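Local atomic coordinates of cysteine hydrolase (PDB entry 6V98), a protein that probably acts as a cysteine hydrolase that Vibrio cholerae delivers into rival cells through its type VI secretion system. Residues I8-P13 and T57-Y62; I91-L96 and N197-S202; K98-V103 and I188-D193. All blocks are in the same frame, centred on the assembly; numbering follows the deposited sequence.

Interaction 1 (I8-P13 and T57-Y62)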
loop_
_atom_site.group_PDB
_atom_site.type_symbol
_atom_site.label_atom_id
_atom_site.label_comp_id
_atom_site.label_asym_id
_atom_site.label_seq_id
_atom_site.Cartn_x
_atom_site.Cartn_y
_atom_site.Cartn_z
ATOM N N ILE A 8 0.492 -4.520 -4.334
ATOM C CA ILE A 8 1.507 -4.812 -3.329
ATOM C C ILE A 8 1.228 -3.954 -2.104
ATOM O O ILE A 8 1.747 -2.828 -2.006
ATOM C CB ILE A 8 2.924 -4.564 -3.871
ATOM C CG1 ILE A 8 3.117 -5.309 -5.191
ATOM C CG2 ILE A 8 3.974 -4.986 -2.850
ATOM C CD1 ILE A 8 4.486 -5.086 -5.807
ATOM N N PRO A 9 0.385 -4.419 -1.185
ATOM C CA PRO A 9 0.316 -3.791 0.136
ATOM C C PRO A 9 1.704 -3.774 0.744
ATOM O O PRO A 9 2.421 -4.777 0.709
ATOM C CB PRO A 9 -0.639 -4.707 0.916
ATOM C CG PRO A 9 -1.476 -5.401 -0.154
ATOM C CD PRO A 9 -0.508 -5.584 -1.305
ATOM N N VAL A 10 2.099 -2.624 1.288
ATOM C CA VAL A 10 3.401 -2.479 1.934
ATOM C C VAL A 10 3.176 -1.922 3.332
ATOM O O VAL A 10 2.394 -0.985 3.510
ATOM C CB VAL A 10 4.357 -1.591 1.109
ATOM C CG1 VAL A 10 4.707 -2.297 -0.216
ATOM C CG2 VAL A 10 3.750 -0.225 0.826
ATOM N N VAL A 11 3.836 -2.516 4.325
ATOM C CA VAL A 11 3.808 -2.034 5.697
ATOM C C VAL A 11 5.235 -1.697 6.108
ATOM O O VAL A 11 6.184 -2.392 5.728
ATOM C CB VAL A 11 3.182 -3.074 6.652
ATOM C CG1 VAL A 11 3.319 -2.636 8.104
ATOM C CG2 VAL A 11 1.697 -3.293 6.296
ATOM N N PHE A 12 5.381 -0.610 6.858
ATOM C CA PHE A 12 6.661 -0.168 7.399
ATOM C C PHE A 12 6.603 -0.478 8.883
ATOM O O PHE A 12 6.140 0.353 9.674
ATOM C CB PHE A 12 6.863 1.331 7.150
ATOM C CG PHE A 12 6.594 1.745 5.720
ATOM C CD1 PHE A 12 5.348 2.240 5.346
ATOM C CD2 PHE A 12 7.590 1.620 4.750
ATOM C CE1 PHE A 12 5.099 2.606 4.031
ATOM C CE2 PHE A 12 7.359 1.992 3.442
ATOM C CZ PHE A 12 6.106 2.484 3.078
ATOM N N PRO A 13 7.028 -1.667 9.315
ATOM C CA PRO A 13 6.745 -2.081 10.699
ATOM C C PRO A 13 7.484 -1.273 11.743
ATOM O O PRO A 13 7.080 -1.292 12.911
ATOM C CB PRO A 13 7.190 -3.551 10.736
ATOM C CG PRO A 13 7.626 -3.896 9.348
ATOM C CD PRO A 13 7.897 -2.631 8.623
ATOM N N THR A 57 3.034 2.372 -12.710
ATOM C CA THR A 57 3.021 2.159 -11.268
ATOM C C THR A 57 2.406 3.360 -10.552
ATOM O O THR A 57 2.695 4.510 -10.891
ATOM C CB THR A 57 4.460 1.920 -10.757
ATOM O OG1 THR A 57 5.030 0.809 -11.457
ATOM C CG2 THR A 57 4.489 1.606 -9.272
ATOM N N ARG A 58 1.563 3.087 -9.557
ATOM C CA ARG A 58 0.984 4.096 -8.677
ATOM C C ARG A 58 1.235 3.714 -7.226
ATOM O O ARG A 58 1.349 2.538 -6.886
ATOM C CB ARG A 58 -0.539 4.241 -8.881
ATOM C CG ARG A 58 -0.956 4.422 -10.320
ATOM C CD ARG A 58 -0.546 5.792 -10.798
ATOM N NE ARG A 58 -1.086 6.082 -12.119
ATOM C CZ ARG A 58 -0.345 6.384 -13.181
ATOM N NH1 ARG A 58 0.983 6.433 -13.087
ATOM N NH2 ARG A 58 -0.936 6.636 -14.342
ATOM N N TYR A 59 1.263 4.720 -6.356
ATOM C CA TYR A 59 1.354 4.485 -4.922
ATOM C C TYR A 59 0.349 5.381 -4.213
ATOM O O TYR A 59 0.289 6.585 -4.484
ATOM C CB TYR A 59 2.777 4.735 -4.391
ATOM C CG TYR A 59 2.871 4.578 -2.890
ATOM C CD1 TYR A 59 2.705 5.676 -2.048
ATOM C CD2 TYR A 59 3.086 3.332 -2.311
ATOM C CE1 TYR A 59 2.757 5.537 -0.666
ATOM C CE2 TYR A 59 3.127 3.180 -0.932
ATOM C CZ TYR A 59 2.964 4.281 -0.121
ATOM O OH TYR A 59 3.026 4.151 1.244
ATOM N N TYR A 60 -0.455 4.781 -3.330
ATOM C CA TYR A 60 -1.445 5.491 -2.535
ATOM C C TYR A 60 -1.328 5.076 -1.080
ATOM O O TYR A 60 -0.915 3.954 -0.767
ATOM C CB TYR A 60 -2.875 5.190 -3.017
ATOM C CG TYR A 60 -3.300 5.939 -4.255
ATOM C CD1 TYR A 60 -2.906 5.525 -5.531
ATOM C CD2 TYR A 60 -4.113 7.058 -4.147
ATOM C CE1 TYR A 60 -3.323 6.229 -6.670
ATOM C CE2 TYR A 60 -4.535 7.761 -5.262
ATOM C CZ TYR A 60 -4.145 7.353 -6.516
ATOM O OH TYR A 60 -4.588 8.091 -7.595
ATOM N N GLU A 61 -1.720 5.983 -0.188
ATOM C CA GLU A 61 -1.775 5.649 1.225
ATOM C C GLU A 61 -2.791 6.558 1.906
ATOM O O GLU A 61 -3.180 7.599 1.373
ATOM C CB GLU A 61 -0.392 5.796 1.891
ATOM C CG GLU A 61 0.149 7.208 1.815
ATOM C CD GLU A 61 1.647 7.273 2.038
ATOM O OE1 GLU A 61 2.181 6.357 2.689
ATOM O OE2 GLU A 61 2.271 8.245 1.564
ATOM N N TYR A 62 -3.191 6.153 3.109
ATOM C CA TYR A 62 -4.143 6.892 3.927
ATOM C C TYR A 62 -3.536 7.103 5.302
ATOM O O TYR A 62 -2.973 6.174 5.884
ATOM C CB TYR A 62 -5.445 6.117 4.040
ATOM C CG TYR A 62 -6.436 6.709 5.014
ATOM C CD1 TYR A 62 -7.152 7.855 4.691
ATOM C CD2 TYR A 62 -6.662 6.117 6.253
ATOM C CE1 TYR A 62 -8.085 8.392 5.586
ATOM C CE2 TYR A 62 -7.576 6.654 7.150
ATOM C CZ TYR A 62 -8.276 7.790 6.804
ATOM O OH TYR A 62 -9.186 8.321 7.670
#
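Both rings here, Phe12 and Tyr59, are met at their edges across this contact. Tyr59 OH arrives in the plane of the Phe12 ring, with OH 3.8 Å from Phe12 CE1 and only slightly farther from CZ, so a hydroxyl faces a ring rim and the two rings do not stack. The edge of Tyr59 is shared in turn: Val10 CG2 sits 3.9 Å from Tyr59 CE2, close to the ring plane, while Glu61 OE1 lies at the hydroxyl end. Phe12 and Tyr59 approach from opposite directions. The tyrosine gets there because CG stands anti to the backbone N (chi1 176°), which carries the ring toward residues 8-13.

The hydroxyl is not left to the hydrocarbon: Tyr59 OH donates to Glu61 OE1 at 2.8 Å, reaching it from well above the carboxylate plane. OE1 also bonds His44, and OE2 forms a salt bridge with Arg77 and a hydrogen bond with Ser107, so the carboxylate is gripped on both oxygens and the phenol is positioned through it.

Residues 8-13 and 57-62 are not sheet neighbours. Strand 44-50 runs between them, and Val10, Phe12 and Tyr59 meet over it, on the face where Val103 of helix 93-107 also packs. This is a buried, largely apolar face of the sheet with a polar cluster at Glu61, consistent with the papain-like fold of clan CA cysteine peptidases.

Interaction 2 (I91-L96 and N197-S202)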
loop_
_atom_site.group_PDB
_atom_site.type_symbol
_atom_site.label_atom_id
_atom_site.label_comp_id
_atom_site.label_asym_id
_atom_site.label_seq_id
_atom_site.Cartn_x
_atom_site.Cartn_y
_atom_site.Cartn_z
ATOM N N ILE A 91 8.225 -8.578 -12.704
ATOM C CA ILE A 91 8.882 -7.308 -12.404
ATOM C C ILE A 91 10.360 -7.575 -12.194
ATOM O O ILE A 91 10.733 -8.477 -11.435
ATOM C CB ILE A 91 8.287 -6.644 -11.157
ATOM C CG1 ILE A 91 6.765 -6.521 -11.258
ATOM C CG2 ILE A 91 8.979 -5.297 -10.939
ATOM C CD1 ILE A 91 6.113 -6.204 -9.915
ATOM N N THR A 92 11.212 -6.797 -12.860
ATOM C CA THR A 92 12.643 -6.959 -12.644
ATOM C C THR A 92 12.994 -6.499 -11.236
ATOM O O THR A 92 12.400 -5.552 -10.711
ATOM C CB THR A 92 13.452 -6.177 -13.684
ATOM O OG1 THR A 92 13.379 -4.766 -13.413
ATOM C CG2 THR A 92 12.916 -6.468 -15.085
ATOM N N GLU A 93 13.952 -7.197 -10.613
ATOM C CA GLU A 93 14.330 -6.865 -9.240
ATOM C C GLU A 93 14.811 -5.424 -9.137
ATOM O O GLU A 93 14.418 -4.696 -8.217
ATOM C CB GLU A 93 15.411 -7.828 -8.725
ATOM C CG GLU A 93 16.019 -7.398 -7.378
ATOM C CD GLU A 93 17.037 -8.385 -6.813
ATOM O OE1 GLU A 93 16.631 -9.387 -6.185
ATOM O OE2 GLU A 93 18.248 -8.151 -6.991
ATOM N N SER A 94 15.639 -4.982 -10.092
ATOM C CA SER A 94 16.210 -3.637 -10.012
ATOM C C SER A 94 15.133 -2.562 -10.080
ATOM O O SER A 94 15.183 -1.577 -9.330
ATOM C CB SER A 94 17.239 -3.432 -11.129
ATOM O OG SER A 94 16.734 -3.886 -12.368
ATOM N N SER A 95 14.147 -2.726 -10.970
ATOM C CA SER A 95 13.137 -1.686 -11.126
ATOM C C SER A 95 12.197 -1.644 -9.933
ATOM O O SER A 95 11.708 -0.569 -9.570
ATOM C CB SER A 95 12.355 -1.886 -12.426
ATOM O OG SER A 95 11.480 -3.001 -12.349
ATOM N N LEU A 96 11.937 -2.793 -9.308
ATOM C CA LEU A 96 11.134 -2.787 -8.092
ATOM C C LEU A 96 11.919 -2.199 -6.925
ATOM O O LEU A 96 11.365 -1.447 -6.114
ATOM C CB LEU A 96 10.648 -4.204 -7.777
ATOM C CG LEU A 96 9.738 -4.290 -6.550
ATOM C CD1 LEU A 96 8.532 -3.431 -6.771
ATOM C CD2 LEU A 96 9.338 -5.735 -6.289
ATOM N N ASN A 197 19.409 -1.775 0.925
ATOM C CA ASN A 197 18.750 -1.711 -0.384
ATOM C C ASN A 197 18.672 -3.091 -1.018
ATOM O O ASN A 197 19.034 -3.297 -2.178
ATOM C CB ASN A 197 19.428 -0.704 -1.315
ATOM C CG ASN A 197 18.530 -0.279 -2.484
ATOM O OD1 ASN A 197 17.310 -0.121 -2.338
ATOM N ND2 ASN A 197 19.136 -0.089 -3.648
ATOM N N LYS A 198 18.186 -4.047 -0.234
ATOM C CA LYS A 198 18.040 -5.422 -0.683
ATOM C C LYS A 198 16.582 -5.840 -0.591
ATOM O O LYS A 198 15.901 -5.548 0.395
ATOM C CB LYS A 198 18.887 -6.385 0.145
ATOM C CG LYS A 198 19.079 -7.755 -0.515
ATOM C CD LYS A 198 18.749 -8.910 0.428
ATOM C CE LYS A 198 19.032 -10.268 -0.217
ATOM N NZ LYS A 198 18.052 -10.650 -1.270
ATOM N N LEU A 199 16.136 -6.564 -1.607
ATOM C CA LEU A 199 14.783 -7.077 -1.715
ATOM C C LEU A 199 14.837 -8.596 -1.674
ATOM O O LEU A 199 15.722 -9.214 -2.275
ATOM C CB LEU A 199 14.172 -6.588 -3.028
ATOM C CG LEU A 199 12.832 -6.882 -3.668
ATOM C CD1 LEU A 199 12.712 -5.910 -4.826
ATOM C CD2 LEU A 199 12.770 -8.299 -4.176
ATOM N N THR A 200 13.891 -9.199 -0.967
ATOM C CA THR A 200 13.743 -10.643 -0.925
ATOM C C THR A 200 12.271 -10.954 -1.129
ATOM O O THR A 200 11.422 -10.428 -0.405
ATOM C CB THR A 200 14.234 -11.215 0.407
ATOM O OG1 THR A 200 15.589 -10.804 0.639
ATOM C CG2 THR A 200 14.187 -12.725 0.384
ATOM N N VAL A 201 11.964 -11.775 -2.122
ATOM C CA VAL A 201 10.605 -12.263 -2.317
ATOM C C VAL A 201 10.607 -13.737 -1.951
ATOM O O VAL A 201 11.556 -14.464 -2.277
ATOM C CB VAL A 201 10.105 -12.033 -3.760
ATOM C CG1 VAL A 201 8.830 -12.813 -4.016
ATOM C CG2 VAL A 201 9.862 -10.552 -4.021
ATOM N N SER A 202 9.592 -14.172 -1.215
ATOM C CA SER A 202 9.610 -15.548 -0.750
ATOM C C SER A 202 8.186 -16.064 -0.650
ATOM O O SER A 202 7.214 -15.340 -0.888
ATOM C CB SER A 202 10.352 -15.671 0.584
ATOM O OG SER A 202 9.711 -14.924 1.601
#
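Leu199 reaches from its strand into the first turn of the helix that begins at Glu93. Its CB leaves the strand in the direction of the helix, and CG, anti to the backbone N (chi1 176°), carries the fork the same way while lying near Leu190 CD1. CD1 does the work against the helix: it lies 3.7 Å from Leu96 CD2, is almost as close to Leu96 CG, is 4.0 Å from the backbone O of Glu93, and also touches Leu100 CD1 of the next helical turn. CD2 stays with the sheet, 3.7 Å from Val201 CG2 and beside Leu190. The two leucines Leu96 and Leu199 cross at about a right angle, so the single methyl CD1 lies against the CG-CD2 arm of Leu96.

Polar groups border this apolar centre without bonding across it. Lys198 curls forward along its own strand, where NZ donates to Leu199 O at 2.9 Å from above the carbonyl plane, and to Thr200 OG1 at 3.1 Å. Glu93 OE1 remains 5.3 Å from Lys198 NZ, near enough for a mild attraction perhaps, but too far for a salt bridge. Thr92 takes the N-cap position of the helix, and its OG1 shares a 2.8 Å hydrogen bond with Ser95 OG.

Strand 198-202 is the last of the sheet and pairs antiparallel with 188-193, entered through a G1 beta bulge in which Asn197 and Lys198 face Asp193. Helix 93-107 lies across this end, with Leu96, Leu97 and Leu100 bearing on Leu199.

Interaction 3 (K98-V103 and I188-D193). With CA (calcium ion), chain C.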
loop_
_atom_site.group_PDB
_atom_site.type_symbol
_atom_site.label_atom_id
_atom_site.label_comp_id
_atom_site.label_asym_id
_atom_site.label_seq_id
_atom_site.Cartn_x
_atom_site.Cartn_y
_atom_site.Cartn_z
ATOM N N LYS A 98 13.996 0.187 -7.086
ATOM C CA LYS A 98 13.982 1.639 -7.215
ATOM C C LYS A 98 12.707 2.224 -6.627
ATOM O O LYS A 98 12.741 3.254 -5.942
ATOM C CB LYS A 98 14.129 2.033 -8.683
ATOM C CG LYS A 98 14.178 3.522 -8.920
ATOM C CD LYS A 98 14.435 3.823 -10.375
ATOM C CE LYS A 98 14.412 5.311 -10.619
ATOM N NZ LYS A 98 14.554 5.600 -12.070
ATOM N N VAL A 99 11.571 1.557 -6.863
ATOM C CA VAL A 99 10.295 2.003 -6.315
ATOM C C VAL A 99 10.265 1.823 -4.806
ATOM O O VAL A 99 9.735 2.670 -4.081
ATOM C CB VAL A 99 9.137 1.240 -6.984
ATOM C CG1 VAL A 99 7.804 1.510 -6.254
ATOM C CG2 VAL A 99 9.037 1.626 -8.450
ATOM N N LEU A 100 10.791 0.699 -4.310
ATOM C CA LEU A 100 10.731 0.451 -2.875
ATOM C C LEU A 100 11.555 1.486 -2.123
ATOM O O LEU A 100 11.118 2.020 -1.099
ATOM C CB LEU A 100 11.203 -0.967 -2.565
ATOM C CG LEU A 100 10.255 -2.078 -3.061
ATOM C CD1 LEU A 100 10.835 -3.462 -2.784
ATOM C CD2 LEU A 100 8.846 -1.932 -2.439
ATOM N N LYS A 101 12.748 1.795 -2.633
ATOM C CA LYS A 101 13.547 2.852 -2.025
ATOM C C LYS A 101 12.802 4.187 -2.029
ATOM O O LYS A 101 12.837 4.929 -1.039
ATOM C CB LYS A 101 14.873 2.984 -2.763
ATOM C CG LYS A 101 15.904 3.757 -1.991
ATOM C CD LYS A 101 17.256 3.690 -2.675
ATOM C CE LYS A 101 18.360 3.678 -1.633
ATOM N NZ LYS A 101 18.615 5.035 -1.099
ATOM N N GLU A 102 12.155 4.526 -3.146
ATOM C CA GLU A 102 11.388 5.769 -3.211
ATOM C C GLU A 102 10.317 5.796 -2.132
ATOM O O GLU A 102 10.181 6.780 -1.393
ATOM C CB GLU A 102 10.760 5.929 -4.600
ATOM C CG GLU A 102 11.778 6.247 -5.715
ATOM C CD GLU A 102 11.158 6.193 -7.105
ATOM O OE1 GLU A 102 10.100 5.559 -7.246
ATOM O OE2 GLU A 102 11.722 6.773 -8.055
ATOM N N VAL A 103 9.556 4.705 -2.019
ATOM C CA VAL A 103 8.426 4.662 -1.095
ATOM C C VAL A 103 8.911 4.714 0.346
ATOM O O VAL A 103 8.328 5.410 1.194
ATOM C CB VAL A 103 7.585 3.406 -1.393
ATOM C CG1 VAL A 103 6.627 3.113 -0.270
ATOM C CG2 VAL A 103 6.839 3.592 -2.714
ATOM N N ILE A 188 2.302 -14.479 -1.246
ATOM C CA ILE A 188 3.724 -14.266 -1.512
ATOM C C ILE A 188 4.236 -13.131 -0.635
ATOM O O ILE A 188 3.613 -12.070 -0.560
ATOM C CB ILE A 188 3.923 -13.950 -3.002
ATOM C CG1 ILE A 188 3.539 -15.160 -3.866
ATOM C CG2 ILE A 188 5.341 -13.475 -3.291
ATOM C CD1 ILE A 188 4.520 -16.315 -3.754
ATOM N N ASP A 189 5.390 -13.343 0.014
ATOM C CA ASP A 189 6.003 -12.356 0.901
ATOM C C ASP A 189 6.947 -11.437 0.144
ATOM O O ASP A 189 7.691 -11.877 -0.733
ATOM C CB ASP A 189 6.824 -13.029 2.001
ATOM C CG ASP A 189 5.981 -13.632 3.086
ATOM O OD1 ASP A 189 4.862 -14.090 2.788
ATOM O OD2 ASP A 189 6.467 -13.657 4.241
ATOM N N LEU A 190 6.981 -10.175 0.549
ATOM C CA LEU A 190 7.976 -9.223 0.071
ATOM C C LEU A 190 8.674 -8.636 1.286
ATOM O O LEU A 190 8.008 -8.190 2.225
ATOM C CB LEU A 190 7.330 -8.110 -0.768
ATOM C CG LEU A 190 8.225 -6.986 -1.273
ATOM C CD1 LEU A 190 9.363 -7.567 -2.075
ATOM C CD2 LEU A 190 7.441 -5.992 -2.105
ATOM N N ASP A 191 10.003 -8.679 1.285
ATOM C CA ASP A 191 10.806 -8.048 2.325
ATOM C C ASP A 191 11.820 -7.127 1.667
ATOM O O ASP A 191 12.466 -7.509 0.685
ATOM C CB ASP A 191 11.512 -9.096 3.192
ATOM C CG ASP A 191 10.564 -9.770 4.171
ATOM O OD1 ASP A 191 10.313 -9.189 5.249
ATOM O OD2 ASP A 191 10.060 -10.869 3.850
ATOM N N TYR A 192 11.957 -5.915 2.199
ATOM C CA TYR A 192 12.889 -4.949 1.643
ATOM C C TYR A 192 13.566 -4.224 2.790
ATOM O O TYR A 192 12.894 -3.785 3.726
ATOM C CB TYR A 192 12.185 -3.942 0.721
ATOM C CG TYR A 192 13.040 -2.743 0.387
ATOM C CD1 TYR A 192 14.028 -2.820 -0.584
ATOM C CD2 TYR A 192 12.861 -1.525 1.040
ATOM C CE1 TYR A 192 14.817 -1.718 -0.901
ATOM C CE2 TYR A 192 13.652 -0.417 0.732
ATOM C CZ TYR A 192 14.626 -0.524 -0.235
ATOM O OH TYR A 192 15.408 0.567 -0.549
ATOM N N ASP A 193 14.886 -4.105 2.726
ATOM C CA ASP A 193 15.631 -3.324 3.706
ATOM C C ASP A 193 16.179 -2.073 3.042
ATOM O O ASP A 193 16.866 -2.157 2.015
ATOM C CB ASP A 193 16.772 -4.134 4.323
ATOM C CG ASP A 193 17.544 -3.336 5.356
ATOM O OD1 ASP A 193 16.979 -3.065 6.438
ATOM O OD2 ASP A 193 18.701 -2.961 5.072
HETATM CA CA CA C . 3.831 -16.184 2.546
HETATM O O HOH W 1 2.549 -18.139 2.438
HETATM O O HOH W 2 4.583 -17.107 4.676
#
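Helix 98-103 crosses strand 188-193 at an angle of 65°, the axes 9.5 Å apart at closest approach, the CA atoms of Leu100 and Tyr192 being the nearest across the two segments. Between them Leu100 packs over one face of the tyrosine ring. Its CB sits 3.8 Å from the centroid of the Tyr192 ring and only 6° off the ring normal, a CH-pi contact over the middle of that face. The two side chains slide past each other in opposite directions: Leu100 CD1 runs back to the root of the tyrosine, 3.8 Å from Tyr192 CB, and then meets Leu190 CD2 more loosely at 4.3 Å.

Tyr192 CG is anti to the backbone N (chi1 166°), which extends the ring beneath the helix until its hydroxyl comes up beside Lys101. There Tyr192 OH is 3.3 Å from Lys101 CB. The hydroxyl meets the CA, CB and CG of the lysine, while the bends at chi3 and chi4 lead the amine away. The polar need of the hydroxyl is met by Asn197 OD1, on the turn leading to the next strand.

At the other end of the strand Asp189 binds a calcium ion through one oxygen, OD1 at 2.3 Å. Two waters and the backbone carbonyls of Gln184, Glu187 and Glu203 make up six ligands.

The strand therefore has two chemistries. Leu190 and Tyr192 give the helix a hydrocarbon and aromatic surface that relies on fit and dispersion, whereas Asp189 contributes charge to a metal that ties the end of helix 176-184, Asp189 and the C-terminal residue together.

Overall arrangement
All three contacts rest on one antiparallel sheet and all are buried, but they differ in distance from the chain centre. Interaction 1 is the most central; it joins two strands across a third, and a Tyr59-Glu61 hydrogen bond within one segment sets its hydroxyl on a carboxylate gripped by surrounding residues. Interactions 2 and 3 share helix 93-107, which meets the sheet's last two strands: first the outermost, then its inner neighbour. Interaction 2, the farthest out, has one exposed partner, Glu93, while interaction 3 is aromatic at the helix and ionic at its calcium end. Val103 bridges interactions 1 and 3 by touching Phe12 and Tyr59, and the hydrogen bond from Tyr192 to Asn197 joins 3 to 2.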